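Local coordinates for protein (R)-specific secondary-alkylsulfatase (Pseudomonas sp., PDB 4AXH) that is a zinc-dependent homodimeric alkylsulfatase that hydrolyses (R)-secondary-alkyl sulfates to (S)-alcohols and sulfate with strict inversion of configuration, at residues Gly248-Thr253 / Ser415-Leu420; Arg107-Asn112 / Gln244-Leu249; Val235-Gly240 / Tyr521-Met526; Leu52-Arg57 / Arg409-Arg414. All blocks are in the same frame, centred on the assembly; numbering follows the deposited sequence.

The four contacts illustrate how a catalytic domain and a helical dimerisation region can be joined through loops. Contacts 1, 2 and 3 draw on the loop between helix 222-233 and strand 266-268 of the metallo-beta-lactamase part; contacts 1 and 2 share G248 and L249, their centres about 8 Å apart. Contacts 4 and 1 take adjoining pieces, 409-414 and 415-420, of the loop before helix 420-431. Contact 3 uses helix 515-529, its centre about 27 Å from that of contact 4. Along the chain, contact 2 is nested within contact 4 and contact 1 within contact 3, while 1 and 4, 2 and 3, and 3 and 4 cross. Contact 1, with sulfate-binding Y417, ties this network to the active site.

Contact 1 of 4, residues Gly248-Thr253 / Ser415-Leu420; sequences GLFKTT and SYYGAL
In Y417, CG stands anti to the backbone N (chi1 -159°), while in L249 CG is anti to the carbonyl carbon and beside the backbone N; the two side chains then cross at about a right angle. L249 CD1 ends over the centre of the tyrosine ring, 3.6 Å from the centroid of Y417 and 12° off its normal, which makes this a CH-pi contact. The branch carbon meets the same ring, L249 CG lying 3.7 Å from Y417 CD1. G248 approaches differently, its CA coming to the ring edge near the plane. The backbones are close here too, with G248 CA 3.8 Å from Y416 O, and Y416 CB lies against the same glycine CA before its ring leads away to a hydroxyl bond with S104. The contact joins a loop of the metallo-beta-lactamase domain to the loop that precedes helix 420-431 in the dimerisation region, so the latter contributes directly to the substrate site: Y417 binds sulfate, and its side chain is close to those of N318 and Q232, two further sulfate-binding residues. F250 meets the outer end of the tyrosine. Its CZ is 3.8 Å from Y417 OH and 3.9 Å from Y417 CE1, and the two rings are inclined at 69°, their centroids 5.9 Å apart. The nearest atom of the F250 side chain is about 6 Å from a bound zinc ion.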
loop_
_atom_site.group_PDB
_atom_site.type_symbol
_atom_site.label_atom_id
_atom_site.label_comp_id
_atom_site.label_asym_id
_atom_site.label_seq_id
_atom_site.Cartn_x
_atom_site.Cartn_y
_atom_site.Cartn_z
ATOM N N GLY A 248 3.834 -22.388 -9.771
ATOM C CA GLY A 248 2.415 -22.074 -9.798
ATOM C C GLY A 248 1.902 -21.761 -11.168
ATOM O O GLY A 248 1.142 -22.549 -11.723
ATOM N N LEU A 249 2.324 -20.622 -11.727
ATOM C CA LEU A 249 1.899 -20.193 -13.059
ATOM C C LEU A 249 2.871 -20.595 -14.154
ATOM O O LEU A 249 2.660 -20.249 -15.325
ATOM C CB LEU A 249 1.644 -18.676 -13.089
ATOM C CG LEU A 249 0.637 -18.132 -12.107
ATOM C CD1 LEU A 249 0.648 -16.620 -12.138
ATOM C CD2 LEU A 249 -0.759 -18.679 -12.396
ATOM N N PHE A 250 3.964 -21.273 -13.764
ATOM C CA PHE A 250 5.048 -21.790 -14.628
ATOM C C PHE A 250 5.955 -22.670 -13.810
ATOM O O PHE A 250 5.725 -22.832 -12.616
ATOM C CB PHE A 250 5.864 -20.663 -15.292
ATOM C CG PHE A 250 6.173 -19.491 -14.386
ATOM C CD1 PHE A 250 7.280 -19.518 -13.543
ATOM C CD2 PHE A 250 5.339 -18.371 -14.355
ATOM C CE1 PHE A 250 7.518 -18.478 -12.658
ATOM C CE2 PHE A 250 5.591 -17.323 -13.479
ATOM C CZ PHE A 250 6.673 -17.392 -12.630
ATOM N N LYS A 251 6.996 -23.219 -14.430
ATOM C CA LYS A 251 7.938 -24.102 -13.738
ATOM C C LYS A 251 8.928 -23.330 -12.864
ATOM O O LYS A 251 9.044 -23.633 -11.685
ATOM C CB LYS A 251 8.662 -25.030 -14.734
ATOM C CG LYS A 251 7.777 -25.924 -15.633
ATOM C CD LYS A 251 6.764 -26.802 -14.896
ATOM C CE LYS A 251 7.346 -27.955 -14.112
ATOM N NZ LYS A 251 6.545 -28.238 -12.895
ATOM N N THR A 252 9.633 -22.334 -13.440
ATOM C CA THR A 252 10.688 -21.531 -12.786
ATOM C C THR A 252 10.987 -20.337 -13.687
ATOM O O THR A 252 10.409 -20.260 -14.780
ATOM C CB THR A 252 11.997 -22.393 -12.588
ATOM O OG1 THR A 252 13.046 -21.612 -11.954
ATOM C CG2 THR A 252 12.491 -23.029 -13.895
ATOM N N THR A 253 11.902 -19.439 -13.257
ATOM C CA THR A 253 12.328 -18.314 -14.090
ATOM C C THR A 253 13.447 -18.711 -15.030
ATOM O O THR A 253 14.247 -19.610 -14.737
ATOM C CB THR A 253 12.687 -17.032 -13.279
ATOM O OG1 THR A 253 13.690 -17.310 -12.291
ATOM C CG2 THR A 253 11.453 -16.349 -12.660
ATOM N N SER A 415 -4.412 -21.660 -3.891
ATOM C CA SER A 415 -3.278 -20.810 -3.515
ATOM C C SER A 415 -1.908 -21.329 -4.009
ATOM O O SER A 415 -1.040 -21.642 -3.209
ATOM C CB SER A 415 -3.292 -20.589 -2.014
ATOM O OG SER A 415 -4.505 -19.942 -1.677
ATOM N N TYR A 416 -1.721 -21.406 -5.321
ATOM C CA TYR A 416 -0.477 -21.907 -5.915
ATOM C C TYR A 416 0.552 -20.823 -6.179
ATOM O O TYR A 416 1.730 -21.131 -6.224
ATOM C CB TYR A 416 -0.762 -22.613 -7.241
ATOM C CG TYR A 416 -1.665 -23.832 -7.170
ATOM C CD1 TYR A 416 -1.360 -24.903 -6.340
ATOM C CD2 TYR A 416 -2.754 -23.964 -8.027
ATOM C CE1 TYR A 416 -2.161 -26.048 -6.308
ATOM C CE2 TYR A 416 -3.542 -25.121 -8.029
ATOM C CZ TYR A 416 -3.238 -26.164 -7.170
ATOM O OH TYR A 416 -4.008 -27.304 -7.162
ATOM N N TYR A 417 0.122 -19.584 -6.436
ATOM C CA TYR A 417 1.011 -18.464 -6.728
ATOM C C TYR A 417 0.812 -17.461 -5.645
ATOM O O TYR A 417 1.673 -17.318 -4.779
ATOM C CB TYR A 417 0.679 -17.864 -8.107
ATOM C CG TYR A 417 1.814 -17.064 -8.698
ATOM C CD1 TYR A 417 2.937 -17.693 -9.216
ATOM C CD2 TYR A 417 1.739 -15.674 -8.795
ATOM C CE1 TYR A 417 3.985 -16.962 -9.772
ATOM C CE2 TYR A 417 2.775 -14.935 -9.351
ATOM C CZ TYR A 417 3.909 -15.580 -9.823
ATOM O OH TYR A 417 4.960 -14.868 -10.364
ATOM N N GLY A 418 -0.354 -16.834 -5.635
ATOM C CA GLY A 418 -0.757 -15.946 -4.551
ATOM C C GLY A 418 -1.159 -16.794 -3.355
ATOM O O GLY A 418 -1.453 -17.992 -3.491
ATOM N N ALA A 419 -1.161 -16.212 -2.170
ATOM C CA ALA A 419 -1.597 -16.978 -1.026
ATOM C C ALA A 419 -2.783 -16.272 -0.372
ATOM O O ALA A 419 -2.816 -15.035 -0.337
ATOM C CB ALA A 419 -0.464 -17.162 -0.063
ATOM N N LEU A 420 -3.793 -17.051 0.070
ATOM C CA LEU A 420 -4.996 -16.500 0.696
ATOM C C LEU A 420 -4.643 -15.753 1.978
ATOM O O LEU A 420 -5.099 -14.623 2.173
ATOM C CB LEU A 420 -6.076 -17.589 0.903
ATOM C CG LEU A 420 -7.219 -17.333 1.913
ATOM C CD1 LEU A 420 -8.222 -16.339 1.404
ATOM C CD2 LEU A 420 -7.905 -18.627 2.251
#

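Contact 2 of 4, residues Arg107-Asn112 / Gln244-Leu249; sequences RQAQLN and QVDSGL. Unlike the reference sequence in segment 107-112: R107 (reference His).
N112 and D246 meet amide to carboxylate where the helix 103-111 region packs against an Asx turn, which D246 closes by accepting the backbone N-H of G248 two residues on. D246 CG, anti to its backbone N (chi1 -161°), faces N112. The amide nitrogen of N112 is the chief donor. It gives one bond of 2.8 Å from ND2 to the backbone oxygen G248 O, which is met from above its carbonyl plane, and another of 2.8 Å from ND2 to D246 OD2, which receives it on the syn lone pair. The amide and carboxylate planes are only 17° apart, and a weak third bond, 3.2 Å from N112 ND2 to D246 OD1, fits this nearly flat pairing. Among the acceptors, OD2 is gripped twice, since G248 N also donates to D246 OD2 at 3.0 Å. The second oxygen, OD1, has a salt bridge to K251 NZ, a group that also bonds V245 O and A109 O and so brings helix and loop to one ammonium. This charge probably favours an ionised carboxylate in a buried setting. Q108 sends its amide nitrogen to P314 O instead; its CG lies beside the turn, 3.6 Å from G248 O. The apolar part of the contact is small: A109 presents its methyl group to the loop, and A109 CB touches D246 CB at 3.7 Å.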
loop_
_atom_site.group_PDB
_atom_site.type_symbol
_atom_site.label_atom_id
_atom_site.label_comp_id
_atom_site.label_asym_id
_atom_site.label_seq_id
_atom_site.Cartn_x
_atom_site.Cartn_y
_atom_site.Cartn_z
ATOM N N ARG A 107 -0.165 -31.646 -8.614
ATOM C CA ARG A 107 -1.206 -31.657 -9.630
ATOM C C ARG A 107 -0.926 -30.487 -10.581
ATOM O O ARG A 107 -0.937 -30.679 -11.798
ATOM C CB ARG A 107 -2.581 -31.451 -8.941
ATOM C CG ARG A 107 -3.729 -32.146 -9.612
ATOM C CD ARG A 107 -4.455 -31.232 -10.519
ATOM N NE ARG A 107 -5.310 -32.036 -11.390
ATOM C CZ ARG A 107 -6.292 -31.541 -12.146
ATOM N NH1 ARG A 107 -6.566 -30.240 -12.121
ATOM N NH2 ARG A 107 -7.019 -32.343 -12.914
ATOM N N GLN A 108 -0.665 -29.270 -10.013
ATOM C CA GLN A 108 -0.380 -28.047 -10.766
ATOM C C GLN A 108 0.960 -28.178 -11.465
ATOM O O GLN A 108 1.074 -27.775 -12.628
ATOM C CB GLN A 108 -0.391 -26.828 -9.844
ATOM C CG GLN A 108 -0.566 -25.496 -10.568
ATOM C CD GLN A 108 -1.926 -25.200 -11.092
ATOM O OE1 GLN A 108 -2.863 -25.999 -11.048
ATOM N NE2 GLN A 108 -2.079 -24.013 -11.570
ATOM N N ALA A 109 1.947 -28.783 -10.781
ATOM C CA ALA A 109 3.283 -29.052 -11.306
ATOM C C ALA A 109 3.178 -29.882 -12.573
ATOM O O ALA A 109 3.776 -29.519 -13.575
ATOM C CB ALA A 109 4.128 -29.777 -10.258
ATOM N N GLN A 110 2.342 -30.935 -12.548
ATOM C CA GLN A 110 2.091 -31.856 -13.663
ATOM C C GLN A 110 1.449 -31.181 -14.829
ATOM O O GLN A 110 1.781 -31.512 -15.963
ATOM C CB GLN A 110 1.229 -33.053 -13.242
ATOM C CG GLN A 110 1.946 -34.062 -12.357
ATOM C CD GLN A 110 1.047 -35.233 -12.103
ATOM O OE1 GLN A 110 0.074 -35.145 -11.353
ATOM N NE2 GLN A 110 1.313 -36.327 -12.784
ATOM N N LEU A 111 0.514 -30.261 -14.563
ATOM C CA LEU A 111 -0.185 -29.521 -15.600
ATOM C C LEU A 111 0.792 -28.597 -16.318
ATOM O O LEU A 111 0.833 -28.564 -17.542
ATOM C CB LEU A 111 -1.358 -28.735 -14.988
ATOM C CG LEU A 111 -2.648 -29.529 -14.670
ATOM C CD1 LEU A 111 -3.491 -28.825 -13.628
ATOM C CD2 LEU A 111 -3.469 -29.734 -15.885
ATOM N N ASN A 112 1.634 -27.911 -15.549
ATOM C CA ASN A 112 2.640 -26.958 -16.026
ATOM C C ASN A 112 3.767 -27.611 -16.832
ATOM O O ASN A 112 4.610 -26.903 -17.394
ATOM C CB ASN A 112 3.174 -26.104 -14.848
ATOM C CG ASN A 112 2.215 -25.035 -14.385
ATOM O OD1 ASN A 112 1.438 -24.499 -15.171
ATOM N ND2 ASN A 112 2.260 -24.678 -13.102
ATOM N N GLN A 244 12.938 -28.019 -5.677
ATOM C CA GLN A 244 12.098 -27.217 -6.559
ATOM C C GLN A 244 11.245 -28.072 -7.478
ATOM O O GLN A 244 11.774 -28.924 -8.181
ATOM C CB GLN A 244 12.947 -26.244 -7.378
ATOM C CG GLN A 244 12.280 -24.884 -7.623
ATOM C CD GLN A 244 11.502 -24.851 -8.908
ATOM O OE1 GLN A 244 11.748 -25.614 -9.852
ATOM N NE2 GLN A 244 10.555 -23.959 -8.977
ATOM N N VAL A 245 9.918 -27.860 -7.477
ATOM C CA VAL A 245 9.031 -28.653 -8.322
ATOM C C VAL A 245 8.214 -27.850 -9.343
ATOM O O VAL A 245 7.919 -28.369 -10.423
ATOM C CB VAL A 245 8.140 -29.666 -7.547
ATOM C CG1 VAL A 245 8.981 -30.681 -6.794
ATOM C CG2 VAL A 245 7.148 -28.977 -6.616
ATOM N N ASP A 246 7.812 -26.608 -8.988
ATOM C CA ASP A 246 6.958 -25.755 -9.811
ATOM C C ASP A 246 6.938 -24.325 -9.269
ATOM O O ASP A 246 7.378 -24.073 -8.143
ATOM C CB ASP A 246 5.512 -26.329 -9.804
ATOM C CG ASP A 246 4.630 -25.837 -10.929
ATOM O OD1 ASP A 246 4.963 -26.102 -12.099
ATOM O OD2 ASP A 246 3.572 -25.230 -10.633
ATOM N N SER A 247 6.394 -23.394 -10.072
ATOM C CA SER A 247 6.247 -22.003 -9.657
ATOM C C SER A 247 4.804 -21.470 -9.824
ATOM O O SER A 247 4.590 -20.254 -9.912
ATOM C CB SER A 247 7.307 -21.103 -10.285
ATOM O OG SER A 247 8.572 -21.327 -9.682
ATOM N N GLY A 248 3.834 -22.388 -9.771
ATOM C CA GLY A 248 2.415 -22.074 -9.798
ATOM C C GLY A 248 1.902 -21.761 -11.168
ATOM O O GLY A 248 1.142 -22.549 -11.723
ATOM N N LEU A 249 2.324 -20.622 -11.727
ATOM C CA LEU A 249 1.899 -20.193 -13.059
ATOM C C LEU A 249 2.871 -20.595 -14.154
ATOM O O LEU A 249 2.660 -20.249 -15.325
ATOM C CB LEU A 249 1.644 -18.676 -13.089
ATOM C CG LEU A 249 0.637 -18.132 -12.107
ATOM C CD1 LEU A 249 0.648 -16.620 -12.138
ATOM C CD2 LEU A 249 -0.759 -18.679 -12.396
#

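Contact 3 of 4, residues Val235-Gly240 / Tyr521-Met526; sequences VMVPRG and YMTGAM
M526 reaches from helix 515-529, in the helical dimerisation region, to the loop that follows helix 222-233 of the metallo-beta-lactamase domain, a case of loop-on-helix packing. From CB the chain sets out with CG anti to the backbone N (chi1 176°), and chi2 (175°) carries the extension on to SD; M526 CB and CG come close to nothing in 235-240. M526 SD and M526 CE both lie against M236 O, at 3.3 and 3.4 Å. The bend at chi3 (-80°) places the methyl, and M526 CE rests 3.5 Å from P238 CD, the two side chains reaching tip to tip, and 3.8 Å from V237 CA. One turn before M526, M522 and T523 receive V237 of the loop, with V237 CG1 4.1 Å from M522 CB and V237 CG2 3.4 Å from T523 OG1. Y521, on the same helix, packs on L442 of the second subunit. T523 OG1 is hydrogen-bonded to N519 O, and it accepts from a water at 3.3 Å, a water that also takes a weak bond from M236 N.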
loop_
_atom_site.group_PDB
_atom_site.type_symbol
_atom_site.label_atom_id
_atom_site.label_comp_id
_atom_site.label_asym_id
_atom_site.label_seq_id
_atom_site.Cartn_x
_atom_site.Cartn_y
_atom_site.Cartn_z
ATOM N N VAL A 235 15.448 -20.521 -7.970
ATOM C CA VAL A 235 16.469 -20.671 -9.037
ATOM C C VAL A 235 17.755 -21.340 -8.572
ATOM O O VAL A 235 18.330 -22.130 -9.334
ATOM C CB VAL A 235 16.762 -19.398 -9.897
ATOM C CG1 VAL A 235 15.787 -19.281 -11.098
ATOM C CG2 VAL A 235 16.819 -18.113 -9.041
ATOM N N MET A 236 18.206 -21.022 -7.329
ATOM C CA MET A 236 19.388 -21.615 -6.694
ATOM C C MET A 236 19.109 -23.001 -6.074
ATOM O O MET A 236 20.039 -23.722 -5.737
ATOM C CB MET A 236 20.006 -20.648 -5.695
ATOM C CG MET A 236 21.163 -19.818 -6.269
ATOM S SD MET A 236 21.081 -19.178 -7.995
ATOM C CE MET A 236 21.972 -20.547 -8.903
ATOM N N VAL A 237 17.831 -23.395 -6.002
ATOM C CA VAL A 237 17.376 -24.681 -5.471
ATOM C C VAL A 237 17.306 -25.731 -6.608
ATOM O O VAL A 237 16.750 -25.452 -7.668
ATOM C CB VAL A 237 16.023 -24.530 -4.711
ATOM C CG1 VAL A 237 15.548 -25.856 -4.134
ATOM C CG2 VAL A 237 16.120 -23.467 -3.606
ATOM N N PRO A 238 17.852 -26.952 -6.402
ATOM C CA PRO A 238 17.785 -27.984 -7.451
ATOM C C PRO A 238 16.351 -28.419 -7.744
ATOM O O PRO A 238 15.460 -28.109 -6.971
ATOM C CB PRO A 238 18.569 -29.161 -6.834
ATOM C CG PRO A 238 19.337 -28.606 -5.762
ATOM C CD PRO A 238 18.580 -27.460 -5.221
ATOM N N ARG A 239 16.134 -29.168 -8.835
ATOM C CA ARG A 239 14.817 -29.674 -9.185
ATOM C C ARG A 239 14.731 -31.092 -8.639
ATOM O O ARG A 239 15.755 -31.793 -8.565
ATOM C CB ARG A 239 14.551 -29.632 -10.703
ATOM C CG ARG A 239 15.045 -28.375 -11.462
ATOM C CD ARG A 239 14.820 -27.055 -10.733
ATOM N NE ARG A 239 15.412 -25.903 -11.415
ATOM C CZ ARG A 239 15.508 -24.681 -10.893
ATOM N NH1 ARG A 239 15.105 -24.447 -9.647
ATOM N NH2 ARG A 239 16.036 -23.690 -11.602
ATOM N N GLY A 240 13.532 -31.489 -8.220
ATOM C CA GLY A 240 13.290 -32.801 -7.636
ATOM C C GLY A 240 12.252 -32.740 -6.539
ATOM O O GLY A 240 12.032 -31.668 -5.960
ATOM N N TYR A 521 10.683 -21.319 1.382
ATOM C CA TYR A 521 11.129 -22.179 2.482
ATOM C C TYR A 521 12.336 -22.963 2.051
ATOM O O TYR A 521 13.322 -22.979 2.789
ATOM C CB TYR A 521 10.025 -23.125 2.957
ATOM C CG TYR A 521 8.851 -22.458 3.644
ATOM C CD1 TYR A 521 9.046 -21.563 4.690
ATOM C CD2 TYR A 521 7.544 -22.847 3.363
ATOM C CE1 TYR A 521 7.961 -20.990 5.366
ATOM C CE2 TYR A 521 6.456 -22.293 4.040
ATOM C CZ TYR A 521 6.666 -21.362 5.039
ATOM O OH TYR A 521 5.585 -20.811 5.699
ATOM N N MET A 522 12.298 -23.548 0.834
ATOM C CA MET A 522 13.420 -24.298 0.252
ATOM C C MET A 522 14.716 -23.448 0.083
ATOM O O MET A 522 15.803 -23.927 0.421
ATOM C CB MET A 522 13.003 -24.973 -1.065
ATOM C CG MET A 522 12.808 -26.508 -0.987
ATOM S SD MET A 522 11.976 -27.188 0.491
ATOM C CE MET A 522 11.236 -28.616 -0.199
ATOM N N THR A 523 14.592 -22.183 -0.397
ATOM C CA THR A 523 15.722 -21.274 -0.556
ATOM C C THR A 523 16.244 -20.947 0.821
ATOM O O THR A 523 17.454 -20.891 1.012
ATOM C CB THR A 523 15.348 -20.046 -1.398
ATOM O OG1 THR A 523 14.810 -20.483 -2.664
ATOM C CG2 THR A 523 16.551 -19.124 -1.643
ATOM N N GLY A 524 15.312 -20.800 1.765
ATOM C CA GLY A 524 15.563 -20.548 3.180
ATOM C C GLY A 524 16.357 -21.664 3.836
ATOM O O GLY A 524 17.393 -21.405 4.452
ATOM N N ALA A 525 15.889 -22.911 3.685
ATOM C CA ALA A 525 16.532 -24.100 4.236
ATOM C C ALA A 525 17.967 -24.289 3.684
ATOM O O ALA A 525 18.876 -24.550 4.462
ATOM C CB ALA A 525 15.683 -25.326 3.968
ATOM N N MET A 526 18.174 -24.085 2.369
ATOM C CA MET A 526 19.470 -24.151 1.702
ATOM C C MET A 526 20.457 -23.128 2.300
ATOM O O MET A 526 21.509 -23.529 2.772
ATOM C CB MET A 526 19.283 -23.914 0.201
ATOM C CG MET A 526 20.573 -23.856 -0.607
ATOM S SD MET A 526 20.247 -23.721 -2.409
ATOM C CE MET A 526 19.899 -25.395 -2.751
HETATM O O HOH W 1 16.821 -19.231 -4.907
#

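Contact 4 of 4, residues Leu52-Arg57 / Arg409-Arg414; sequences LPFADR and RKWYLR
W411 meets F54 in an edge-to-face aromatic pair, the tryptophan supplying the edge. W411 CH2 stands over the centre of the phenylalanine face, 3.7 Å from F54 CE1, with ring planes at 76° and centroids 5.0 Å apart. F54 CG is anti to its carbonyl carbon (chi1 -62°), with a ring face turned to W411 CH2. F54 N lies at the tryptophan edge near W411 CZ2. A CH-pi contact adds to this: P53 CG sits over the five-membered ring of W411, 4.2 Å from its centroid, and P53 CB touches W411 CE2 at 3.7 Å. W411 is the first residue of a short 3-10 segment, 411-413, in the loop before helix 420-431, and the residues around it come from the connection between helices 39-48 and 58-64, so an N-terminal segment is laid against the dimerisation region close to the protein surface. R107 makes a cation-pi contact with the indole of W411. Apolar packing is supplied by L52, whose CD2 is 3.7 Å from W411 CZ3. L52 CD1 lies over one guanidinium face of R414, offset toward the rim, 3.9 Å from R414 NH2; E513 pairs with NH2 and D408 with NH1. Polar atoms approach without hydrogen-bonding across the contact: the carboxylate of D56 lies at the indole edge, turned 13° from its plane, with OD2 3.7 Å from W411 CD1.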
loop_
_atom_site.group_PDB
_atom_site.type_symbol
_atom_site.label_atom_id
_atom_site.label_comp_id
_atom_site.label_asym_id
_atom_site.label_seq_id
_atom_site.Cartn_x
_atom_site.Cartn_y
_atom_site.Cartn_z
ATOM N N LEU A 52 -10.122 -32.953 -1.567
ATOM C CA LEU A 52 -9.738 -32.137 -2.736
ATOM C C LEU A 52 -10.107 -32.923 -4.037
ATOM O O LEU A 52 -10.076 -34.150 -3.979
ATOM C CB LEU A 52 -8.262 -31.718 -2.693
ATOM C CG LEU A 52 -8.013 -30.196 -2.788
ATOM C CD1 LEU A 52 -8.379 -29.473 -1.510
ATOM C CD2 LEU A 52 -6.603 -29.895 -3.080
ATOM N N PRO A 53 -10.520 -32.289 -5.169
ATOM C CA PRO A 53 -11.003 -33.070 -6.331
ATOM C C PRO A 53 -10.274 -34.336 -6.786
ATOM O O PRO A 53 -10.791 -35.438 -6.510
ATOM C CB PRO A 53 -11.227 -32.033 -7.420
ATOM C CG PRO A 53 -11.520 -30.799 -6.673
ATOM C CD PRO A 53 -10.663 -30.841 -5.418
ATOM N N PHE A 54 -9.134 -34.218 -7.487
ATOM C CA PHE A 54 -8.305 -35.327 -8.008
ATOM C C PHE A 54 -9.024 -36.233 -8.997
ATOM O O PHE A 54 -8.402 -36.699 -9.935
ATOM C CB PHE A 54 -7.598 -36.118 -6.904
ATOM C CG PHE A 54 -6.626 -35.322 -6.073
ATOM C CD1 PHE A 54 -5.384 -34.942 -6.591
ATOM C CD2 PHE A 54 -6.933 -34.975 -4.769
ATOM C CE1 PHE A 54 -4.484 -34.204 -5.810
ATOM C CE2 PHE A 54 -6.058 -34.214 -4.007
ATOM C CZ PHE A 54 -4.839 -33.831 -4.521
ATOM N N ALA A 55 -10.330 -36.456 -8.801
ATOM C CA ALA A 55 -11.199 -37.232 -9.674
ATOM C C ALA A 55 -11.684 -36.341 -10.838
ATOM O O ALA A 55 -12.255 -36.852 -11.816
ATOM C CB ALA A 55 -12.370 -37.802 -8.890
ATOM N N ASP A 56 -11.441 -35.010 -10.730
ATOM C CA ASP A 56 -11.730 -34.064 -11.805
ATOM C C ASP A 56 -10.416 -33.858 -12.580
ATOM O O ASP A 56 -9.414 -33.395 -12.022
ATOM C CB ASP A 56 -12.328 -32.737 -11.287
ATOM C CG ASP A 56 -12.608 -31.735 -12.385
ATOM O OD1 ASP A 56 -13.365 -32.082 -13.322
ATOM O OD2 ASP A 56 -12.022 -30.610 -12.336
ATOM N N ARG A 57 -10.412 -34.304 -13.837
ATOM C CA ARG A 57 -9.238 -34.233 -14.704
ATOM C C ARG A 57 -9.460 -33.247 -15.844
ATOM O O ARG A 57 -8.677 -33.202 -16.771
ATOM C CB ARG A 57 -8.856 -35.627 -15.227
ATOM C CG ARG A 57 -8.409 -36.598 -14.149
ATOM C CD ARG A 57 -7.844 -37.849 -14.780
ATOM N NE ARG A 57 -6.597 -37.543 -15.475
ATOM C CZ ARG A 57 -5.385 -37.594 -14.928
ATOM N NH1 ARG A 57 -5.227 -38.010 -13.678
ATOM N NH2 ARG A 57 -4.318 -37.275 -15.644
ATOM N N ARG A 409 -13.798 -25.673 -3.897
ATOM C CA ARG A 409 -13.705 -26.900 -4.708
ATOM C C ARG A 409 -13.111 -26.719 -6.125
ATOM O O ARG A 409 -12.932 -27.699 -6.806
ATOM C CB ARG A 409 -15.004 -27.722 -4.676
ATOM C CG ARG A 409 -16.200 -27.018 -5.251
ATOM C CD ARG A 409 -17.375 -27.950 -5.383
ATOM N NE ARG A 409 -18.403 -27.445 -6.303
ATOM C CZ ARG A 409 -18.302 -27.468 -7.632
ATOM N NH1 ARG A 409 -17.191 -27.906 -8.215
ATOM N NH2 ARG A 409 -19.295 -27.024 -8.388
ATOM N N LYS A 410 -12.770 -25.480 -6.545
ATOM C CA LYS A 410 -12.175 -25.203 -7.860
ATOM C C LYS A 410 -10.635 -25.264 -7.857
ATOM O O LYS A 410 -9.984 -24.606 -7.034
ATOM C CB LYS A 410 -12.650 -23.846 -8.415
ATOM C CG LYS A 410 -14.170 -23.629 -8.388
ATOM C CD LYS A 410 -14.990 -24.766 -9.055
ATOM C CE LYS A 410 -16.468 -24.576 -8.874
ATOM N NZ LYS A 410 -17.035 -23.630 -9.858
ATOM N N TRP A 411 -10.054 -26.068 -8.778
ATOM C CA TRP A 411 -8.607 -26.248 -8.911
ATOM C C TRP A 411 -7.924 -24.917 -9.295
ATOM O O TRP A 411 -6.849 -24.594 -8.813
ATOM C CB TRP A 411 -8.287 -27.313 -9.998
ATOM C CG TRP A 411 -8.356 -28.761 -9.589
ATOM C CD1 TRP A 411 -9.122 -29.745 -10.162
ATOM C CD2 TRP A 411 -7.561 -29.406 -8.582
ATOM N NE1 TRP A 411 -8.870 -30.954 -9.552
ATOM C CE2 TRP A 411 -7.947 -30.766 -8.552
ATOM C CE3 TRP A 411 -6.591 -28.954 -7.666
ATOM C CZ2 TRP A 411 -7.376 -31.679 -7.677
ATOM C CZ3 TRP A 411 -6.037 -29.859 -6.783
ATOM C CH2 TRP A 411 -6.429 -31.209 -6.797
ATOM N N TYR A 412 -8.560 -24.154 -10.168
ATOM C CA TYR A 412 -8.068 -22.900 -10.702
ATOM C C TYR A 412 -8.147 -21.686 -9.756
ATOM O O TYR A 412 -7.789 -20.564 -10.147
ATOM C CB TYR A 412 -8.778 -22.627 -12.036
ATOM C CG TYR A 412 -10.296 -22.587 -11.991
ATOM C CD1 TYR A 412 -10.974 -21.415 -11.689
ATOM C CD2 TYR A 412 -11.044 -23.692 -12.342
ATOM C CE1 TYR A 412 -12.359 -21.358 -11.706
ATOM C CE2 TYR A 412 -12.431 -23.645 -12.374
ATOM C CZ TYR A 412 -13.084 -22.476 -12.062
ATOM O OH TYR A 412 -14.453 -22.468 -12.085
ATOM N N LEU A 413 -8.612 -21.898 -8.518
ATOM C CA LEU A 413 -8.753 -20.863 -7.488
ATOM C C LEU A 413 -7.855 -21.130 -6.294
ATOM O O LEU A 413 -7.822 -20.312 -5.379
ATOM C CB LEU A 413 -10.225 -20.808 -7.051
ATOM C CG LEU A 413 -11.138 -19.703 -7.595
ATOM C CD1 LEU A 413 -10.762 -19.223 -9.018
ATOM C CD2 LEU A 413 -12.519 -20.140 -7.530
ATOM N N ARG A 414 -7.098 -22.251 -6.306
ATOM C CA ARG A 414 -6.170 -22.642 -5.237
ATOM C C ARG A 414 -5.002 -21.666 -5.097
ATOM O O ARG A 414 -4.598 -20.975 -6.057
ATOM C CB ARG A 414 -5.626 -24.081 -5.444
ATOM C CG ARG A 414 -6.651 -25.216 -5.711
ATOM C CD ARG A 414 -7.637 -25.432 -4.588
ATOM N NE ARG A 414 -6.930 -25.700 -3.339
ATOM C CZ ARG A 414 -7.478 -25.672 -2.137
ATOM N NH1 ARG A 414 -8.761 -25.350 -1.988
ATOM N NH2 ARG A 414 -6.745 -25.940 -1.065
#